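PDB 7OEC: DNA polymerase II large subunit, which contains an intein, the part crystallised here, that probably excises itself by protein splicing and joins the flanking polymerase segments. Local coordinates for residues H78-E83 with T92-P97. The protein carries 2 engineered substitutions. Sequence-based numbering, arbitrary orientation.
Sequences HLIRFE and TTVDHP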
loop_
_atom_site.group_PDB
_atom_site.type_symbol
_atom_site.label_atom_id
_atom_site.label_comp_id
_atom_site.label_asym_id
_atom_site.label_seq_id
_atom_site.Cartn_x
_atom_site.Cartn_y
_atom_site.Cartn_z
ATOM N N HIS A 78 -5.893 -12.633 -9.552
ATOM C CA HIS A 78 -6.481 -12.802 -8.257
ATOM C C HIS A 78 -5.811 -11.847 -7.298
ATOM O O HIS A 78 -4.717 -11.312 -7.524
ATOM C CB HIS A 78 -6.205 -14.206 -7.747
ATOM C CG HIS A 78 -7.029 -15.260 -8.401
ATOM N ND1 HIS A 78 -7.206 -15.335 -9.766
ATOM C CD2 HIS A 78 -7.754 -16.271 -7.868
ATOM C CE1 HIS A 78 -8.014 -16.342 -10.046
ATOM N NE2 HIS A 78 -8.318 -16.957 -8.917
ATOM N N LEU A 79 -6.483 -11.627 -6.221
ATOM C CA LEU A 79 -5.840 -10.937 -5.141
ATOM C C LEU A 79 -5.479 -11.951 -4.076
ATOM O O LEU A 79 -5.998 -13.068 -4.031
ATOM C CB LEU A 79 -6.788 -9.907 -4.554
ATOM C CG LEU A 79 -7.342 -8.820 -5.460
ATOM C CD1 LEU A 79 -8.421 -8.008 -4.689
ATOM C CD2 LEU A 79 -6.296 -7.912 -5.911
ATOM N N ILE A 80 -4.577 -11.533 -3.207
ATOM C CA ILE A 80 -4.258 -12.240 -1.981
ATOM C C ILE A 80 -4.630 -11.337 -0.814
ATOM O O ILE A 80 -4.286 -10.149 -0.804
ATOM C CB ILE A 80 -2.772 -12.641 -1.953
ATOM C CG1 ILE A 80 -2.480 -13.576 -3.145
ATOM C CG2 ILE A 80 -2.424 -13.333 -0.646
ATOM C CD1 ILE A 80 -1.079 -13.968 -3.201
ATOM N N ARG A 81 -5.332 -11.898 0.153
ATOM C CA ARG A 81 -5.688 -11.200 1.372
ATOM C C ARG A 81 -4.892 -11.783 2.526
ATOM O O ARG A 81 -4.849 -13.003 2.723
ATOM C CB ARG A 81 -7.181 -11.349 1.643
ATOM C CG ARG A 81 -7.661 -10.661 2.919
ATOM C CD ARG A 81 -9.140 -10.904 3.059
ATOM N NE ARG A 81 -9.642 -10.520 4.362
ATOM C CZ ARG A 81 -9.964 -9.285 4.713
ATOM N NH1 ARG A 81 -9.823 -8.268 3.847
ATOM N NH2 ARG A 81 -10.472 -9.103 5.936
ATOM N N PHE A 82 -4.260 -10.905 3.274
ATOM C CA PHE A 82 -3.519 -11.236 4.473
ATOM C C PHE A 82 -4.308 -10.762 5.674
ATOM O O PHE A 82 -4.644 -9.575 5.772
ATOM C CB PHE A 82 -2.183 -10.510 4.432
ATOM C CG PHE A 82 -1.363 -10.878 3.250
ATOM C CD1 PHE A 82 -0.691 -12.084 3.221
ATOM C CD2 PHE A 82 -1.308 -10.046 2.160
ATOM C CE1 PHE A 82 0.019 -12.467 2.139
ATOM C CE2 PHE A 82 -0.522 -10.379 1.057
ATOM C CZ PHE A 82 0.147 -11.604 1.042
ATOM N N GLU A 83 -4.598 -11.683 6.576
ATOM C CA GLU A 83 -5.236 -11.381 7.839
ATOM C C GLU A 83 -4.154 -11.492 8.876
ATOM O O GLU A 83 -3.476 -12.528 8.955
ATOM C CB GLU A 83 -6.358 -12.382 8.130
ATOM C CG GLU A 83 -7.343 -12.339 6.942
ATOM C CD GLU A 83 -8.522 -13.275 7.058
ATOM O OE1 GLU A 83 -8.564 -14.015 8.069
ATOM O OE2 GLU A 83 -9.409 -13.249 6.154
ATOM N N THR A 92 -3.562 -7.459 -1.920
ATOM C CA THR A 92 -2.767 -6.999 -3.050
ATOM C C THR A 92 -2.919 -7.959 -4.216
ATOM O O THR A 92 -3.408 -9.072 -4.056
ATOM C CB THR A 92 -1.272 -6.924 -2.757
ATOM O OG1 THR A 92 -0.731 -8.261 -2.622
ATOM C CG2 THR A 92 -0.977 -6.203 -1.469
ATOM N N THR A 93 -2.502 -7.529 -5.397
ATOM C CA THR A 93 -2.446 -8.506 -6.474
ATOM C C THR A 93 -1.384 -9.587 -6.197
ATOM O O THR A 93 -0.491 -9.437 -5.353
ATOM C CB THR A 93 -2.201 -7.829 -7.811
ATOM O OG1 THR A 93 -1.008 -7.081 -7.707
ATOM C CG2 THR A 93 -3.321 -6.907 -8.225
ATOM N N VAL A 94 -1.500 -10.708 -6.927
ATOM C CA VAL A 94 -0.783 -11.930 -6.537
ATOM C C VAL A 94 0.724 -11.736 -6.517
ATOM O O VAL A 94 1.405 -12.415 -5.747
ATOM C CB VAL A 94 -1.163 -13.120 -7.433
ATOM C CG1 VAL A 94 -2.547 -13.364 -7.272
ATOM C CG2 VAL A 94 -0.818 -12.872 -8.868
ATOM N N ASP A 95 1.288 -10.930 -7.435
ATOM C CA ASP A 95 2.741 -10.749 -7.542
ATOM C C ASP A 95 3.225 -9.453 -6.913
ATOM O O ASP A 95 4.388 -9.079 -7.095
ATOM C CB ASP A 95 3.195 -10.769 -9.005
ATOM C CG ASP A 95 3.026 -12.138 -9.643
ATOM O OD1 ASP A 95 3.113 -13.143 -8.915
ATOM O OD2 ASP A 95 2.757 -12.226 -10.851
ATOM N N HIS A 96 2.358 -8.760 -6.202
ATOM C CA HIS A 96 2.705 -7.474 -5.646
ATOM C C HIS A 96 3.801 -7.661 -4.606
ATOM O O HIS A 96 3.693 -8.549 -3.760
ATOM C CB HIS A 96 1.485 -6.916 -4.905
ATOM C CG HIS A 96 1.543 -5.441 -4.639
ATOM N ND1 HIS A 96 2.341 -4.869 -3.667
ATOM C CD2 HIS A 96 0.886 -4.417 -5.231
ATOM C CE1 HIS A 96 2.165 -3.556 -3.671
ATOM N NE2 HIS A 96 1.290 -3.259 -4.614
ATOM N N PRO A 97 4.807 -6.807 -4.580
ATOM C CA PRO A 97 5.773 -6.876 -3.476
ATOM C C PRO A 97 5.123 -6.579 -2.132
ATOM O O PRO A 97 4.326 -5.649 -1.991
ATOM C CB PRO A 97 6.799 -5.801 -3.817
ATOM C CG PRO A 97 6.184 -5.017 -4.882
ATOM C CD PRO A 97 5.155 -5.782 -5.572
#
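Ile80 and Thr92 face each other as an antiparallel hydrogen-bonded pair: Ile80 N donates to Thr92 O at 2.9 Å, nearly straight at 169°, and Thr92 N returns a bond to Ile80 O at 3.0 Å. One step on, Leu79 and Thr93 form a non-hydrogen-bonded pair with CA atoms 4.4 Å apart, after which 92-97 leaves the sheet in a type I turn from Thr93 to His96. Thr93 O holds that turn, accepting from His96 N on one face of its carbonyl plane and from Thr92 OG1, 3.0 Å away, on the other.

Val94, at the second position of the turn, supplies a large share of the contact. Its CG1, anti to its own carbonyl carbon (chi1 -62°), presses against His78 O at 3.0 Å, a tight approach, and meets Ile80 CG1 at 4.1 Å. The two side chains cross at about a right angle, and Ile80 CD1 reaches on to Val94 O. The Leu79 and Thr93 side chains diverge; Leu79 CD2 lies against Thr92 O at 3.6 Å and just reaches Thr93 CG2. Phe82 presents a ring edge to Thr92 OG1, while Ile80 CG2 lies 3.5 Å above one ring face, toward its rim.

Thr93 to His96 is the TxxH motif of intein block B; Ala4 N bonding Thr93 OG1, and His96 beside Phe5, are consistent with a place at the N-terminal splice junction. These are the last pairs at the open end of the hairpin of strands 79-84 and 89-93. Strand 89-93 is outermost in this four-stranded antiparallel sheet, whereas 79-84 also pairs with strand 130-141, whose Ile138 packs on Ile80.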